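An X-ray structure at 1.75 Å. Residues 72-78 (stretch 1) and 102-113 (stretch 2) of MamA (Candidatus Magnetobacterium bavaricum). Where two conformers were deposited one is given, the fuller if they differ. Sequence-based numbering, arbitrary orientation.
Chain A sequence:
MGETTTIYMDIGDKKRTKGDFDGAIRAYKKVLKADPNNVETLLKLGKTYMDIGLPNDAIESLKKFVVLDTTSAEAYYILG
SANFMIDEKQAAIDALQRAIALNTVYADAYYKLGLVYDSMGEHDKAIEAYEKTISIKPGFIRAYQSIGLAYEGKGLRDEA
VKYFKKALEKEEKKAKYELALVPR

Stretch 1 (72-78) SAEAYYI
Stretch 2, residues 102-113: LNTVYADAYYKL

Tyr77 and Tyr106 form the apolar centre of this contact. Their ring centroids lie 5.1 Å apart with planes at 42°, an oblique pairing, and Tyr77 CB packs 3.6 Å from Tyr106 CE2. Both side chains are t at chi1 (169° and -161°), with chi2 69° and -18°. Ala73 continues the centre: its CB meets Tyr106 CE2 at 3.9 Å and Leu102 CB at 4.0 Å. The backbones are close here, Ala73 CA lying 5.4 Å from Leu102 CA, and beyond its CB the alanine has no further side-chain atoms to place between them. The second register point, Tyr77 CA to Ala109 CA at 6.0 Å, matches Tyr77 CD1 lying 4.0 Å from Ala109 CB. Leu102 (chi1 m, chi2 t) also reaches Tyr76 (chi1 m): Leu102 CD1 lies 3.6 Å from Tyr76 CD2.

Helix 73-78 and helix 107-113 run in similar N-to-C directions, 23° apart, with axes 10.3 Å apart at closest approach. Between Leu102, still helical at -76/-22, and the second helix, Asn103 leaves helical phi/psi at -150/100 and begins a type I turn ending at Tyr106 (-86/89), the N-cap residue. Asn103 OD1 accepts from Val105 N at 3.1 Å, while Tyr110 OH donates to Thr104 O at 2.7 Å, tying the turn to the helix that follows. In stretch 1, Ser72 (-107/110, chi1 t) caps its helix: Ser72 OG accepts from Ala75 N at 3.0 Å.

Toward the polar edge, Tyr106 OH approaches Tyr77 CB at 3.4 Å and Glu74 CA at 3.7 Å. Ala73 O lies near the plane of the Tyr106 ring at its edge, 3.7 Å from Tyr106 CE2. Tyr77 OH lies 3.7 Å from Asp108 CB and 3.4 Å from Lys112 CE. No hydrogen bond crosses between the stretches, which bury 442 Å² together, both sides summed.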

# COMPACT_ATOMS: atom_id res chain seq x y z
N SER A 72 -6.61 -12.23 4.73
CA SER A 72 -7.03 -10.95 4.18
C SER A 72 -5.82 -10.32 3.42
O SER A 72 -4.79 -9.87 4.07
CB SER A 72 -7.44 -9.98 5.30
OG SER A 72 -7.52 -8.62 4.86
N ALA A 73 -5.92 -10.26 2.12
CA ALA A 73 -4.84 -9.65 1.30
C ALA A 73 -4.63 -8.18 1.73
O ALA A 73 -3.49 -7.69 1.85
CB ALA A 73 -5.11 -9.76 -0.20
N GLU A 74 -5.72 -7.50 1.96
CA GLU A 74 -5.69 -6.06 2.33
C GLU A 74 -4.94 -5.85 3.63
O GLU A 74 -4.12 -4.94 3.73
CB GLU A 74 -7.09 -5.47 2.42
CG GLU A 74 -7.11 -3.97 2.72
CD GLU A 74 -8.47 -3.31 2.96
OE1 GLU A 74 -9.30 -3.84 3.73
OE2 GLU A 74 -8.60 -2.14 2.50
N ALA A 75 -5.24 -6.66 4.64
CA ALA A 75 -4.52 -6.52 5.89
C ALA A 75 -3.00 -6.65 5.73
O ALA A 75 -2.26 -5.89 6.30
CB ALA A 75 -5.05 -7.50 6.92
N TYR A 76 -2.57 -7.67 4.99
CA TYR A 76 -1.18 -7.86 4.67
C TYR A 76 -0.60 -6.67 3.88
O TYR A 76 0.56 -6.29 4.12
CB TYR A 76 -0.95 -9.21 4.00
CG TYR A 76 -0.91 -10.38 4.95
CD1 TYR A 76 0.12 -10.50 5.87
CD2 TYR A 76 -1.89 -11.39 4.91
CE1 TYR A 76 0.15 -11.58 6.74
CE2 TYR A 76 -1.84 -12.48 5.77
CZ TYR A 76 -0.83 -12.58 6.65
OH TYR A 76 -0.74 -13.69 7.50
N TYR A 77 -1.37 -6.14 2.93
CA TYR A 77 -0.93 -5.02 2.14
C TYR A 77 -0.69 -3.83 3.08
O TYR A 77 0.29 -3.11 2.91
CB TYR A 77 -1.98 -4.66 1.06
CG TYR A 77 -1.67 -3.32 0.37
CD1 TYR A 77 -0.55 -3.17 -0.50
CD2 TYR A 77 -2.46 -2.20 0.63
CE1 TYR A 77 -0.32 -1.96 -1.07
CE2 TYR A 77 -2.19 -0.94 0.05
CZ TYR A 77 -1.10 -0.87 -0.78
OH TYR A 77 -0.76 0.33 -1.38
N ILE A 78 -1.62 -3.57 3.98
CA ILE A 78 -1.52 -2.41 4.85
C ILE A 78 -0.38 -2.63 5.81
O ILE A 78 0.42 -1.73 6.01
CB ILE A 78 -2.82 -2.09 5.59
CG1 ILE A 78 -3.96 -1.79 4.58
CG2 ILE A 78 -2.54 -0.92 6.58
CD1 ILE A 78 -5.41 -1.71 5.21
N LEU A 102 -2.15 -14.18 -1.55
CA LEU A 102 -3.58 -14.20 -1.34
C LEU A 102 -4.38 -13.56 -2.45
O LEU A 102 -5.56 -13.81 -2.53
CB LEU A 102 -3.99 -13.58 -0.01
CG LEU A 102 -3.51 -14.31 1.26
CD1 LEU A 102 -3.61 -13.37 2.43
CD2 LEU A 102 -4.32 -15.57 1.54
N ASN A 103 -3.79 -12.66 -3.26
CA ASN A 103 -4.50 -12.03 -4.36
C ASN A 103 -3.42 -11.76 -5.42
O ASN A 103 -2.69 -10.75 -5.37
CB ASN A 103 -5.25 -10.76 -3.93
CG ASN A 103 -5.89 -9.96 -5.15
OD1 ASN A 103 -5.76 -10.37 -6.30
ND2 ASN A 103 -6.53 -8.80 -4.84
N THR A 104 -3.36 -12.62 -6.41
CA THR A 104 -2.23 -12.60 -7.37
C THR A 104 -2.40 -11.53 -8.43
O THR A 104 -1.46 -11.28 -9.24
CB THR A 104 -1.97 -13.98 -7.99
OG1 THR A 104 -3.14 -14.37 -8.68
CG2 THR A 104 -1.56 -15.02 -6.93
N VAL A 105 -3.51 -10.83 -8.42
CA VAL A 105 -3.68 -9.66 -9.24
C VAL A 105 -3.74 -8.28 -8.46
O VAL A 105 -4.34 -7.29 -8.91
CB VAL A 105 -4.80 -9.81 -10.25
CG1 VAL A 105 -4.41 -10.93 -11.22
CG2 VAL A 105 -6.15 -10.06 -9.59
N TYR A 106 -3.09 -8.23 -7.29
CA TYR A 106 -3.24 -7.10 -6.40
C TYR A 106 -2.20 -6.06 -6.83
O TYR A 106 -1.07 -6.03 -6.31
CB TYR A 106 -2.91 -7.48 -4.96
CG TYR A 106 -3.41 -6.57 -3.85
CD1 TYR A 106 -3.84 -5.27 -4.07
CD2 TYR A 106 -3.42 -7.05 -2.56
CE1 TYR A 106 -4.27 -4.45 -3.02
CE2 TYR A 106 -3.90 -6.27 -1.50
CZ TYR A 106 -4.31 -4.99 -1.74
OH TYR A 106 -4.79 -4.25 -0.74
N ALA A 107 -2.59 -5.20 -7.74
CA ALA A 107 -1.60 -4.27 -8.34
C ALA A 107 -0.92 -3.36 -7.34
O ALA A 107 0.25 -3.10 -7.47
CB ALA A 107 -2.30 -3.43 -9.42
N ASP A 108 -1.64 -2.85 -6.36
CA ASP A 108 -1.03 -1.99 -5.36
C ASP A 108 0.07 -2.66 -4.56
O ASP A 108 1.10 -2.01 -4.24
CB ASP A 108 -2.07 -1.43 -4.41
CG ASP A 108 -2.75 -0.14 -4.98
OD1 ASP A 108 -2.09 0.95 -5.14
OD2 ASP A 108 -3.96 -0.25 -5.16
N ALA A 109 -0.12 -3.93 -4.28
CA ALA A 109 0.84 -4.71 -3.57
C ALA A 109 2.07 -4.97 -4.38
O ALA A 109 3.17 -4.91 -3.82
CB ALA A 109 0.20 -6.06 -3.12
N TYR A 110 1.92 -5.29 -5.67
CA TYR A 110 3.09 -5.54 -6.49
C TYR A 110 3.88 -4.21 -6.61
O TYR A 110 5.11 -4.24 -6.59
CB TYR A 110 2.77 -5.96 -7.89
CG TYR A 110 2.37 -7.42 -8.03
CD1 TYR A 110 1.05 -7.74 -8.23
CD2 TYR A 110 3.30 -8.43 -7.96
CE1 TYR A 110 0.67 -9.09 -8.40
CE2 TYR A 110 2.92 -9.80 -8.11
CZ TYR A 110 1.58 -10.08 -8.31
OH TYR A 110 1.17 -11.43 -8.54
N TYR A 111 3.17 -3.09 -6.79
CA TYR A 111 3.85 -1.78 -6.94
C TYR A 111 4.64 -1.44 -5.68
O TYR A 111 5.85 -1.16 -5.74
CB TYR A 111 2.94 -0.65 -7.36
CG TYR A 111 3.67 0.60 -7.75
CD1 TYR A 111 4.62 0.53 -8.74
CD2 TYR A 111 3.51 1.76 -7.08
CE1 TYR A 111 5.37 1.67 -9.10
CE2 TYR A 111 4.27 2.91 -7.41
CZ TYR A 111 5.17 2.82 -8.43
OH TYR A 111 5.90 3.96 -8.74
N LYS A 112 4.00 -1.57 -4.54
CA LYS A 112 4.69 -1.32 -3.26
C LYS A 112 5.89 -2.25 -3.07
O LYS A 112 6.98 -1.81 -2.59
CB LYS A 112 3.74 -1.45 -2.05
CG LYS A 112 2.74 -0.31 -1.82
CD LYS A 112 3.27 1.01 -1.21
CE LYS A 112 2.17 1.68 -0.32
NZ LYS A 112 2.61 3.03 0.16
N LEU A 113 5.75 -3.53 -3.43
CA LEU A 113 6.81 -4.51 -3.30
C LEU A 113 7.97 -4.10 -4.15
O LEU A 113 9.12 -4.14 -3.73
CB LEU A 113 6.30 -5.94 -3.73
CG LEU A 113 7.39 -6.97 -3.66
CD1 LEU A 113 7.88 -7.28 -2.16
CD2 LEU A 113 6.79 -8.28 -4.32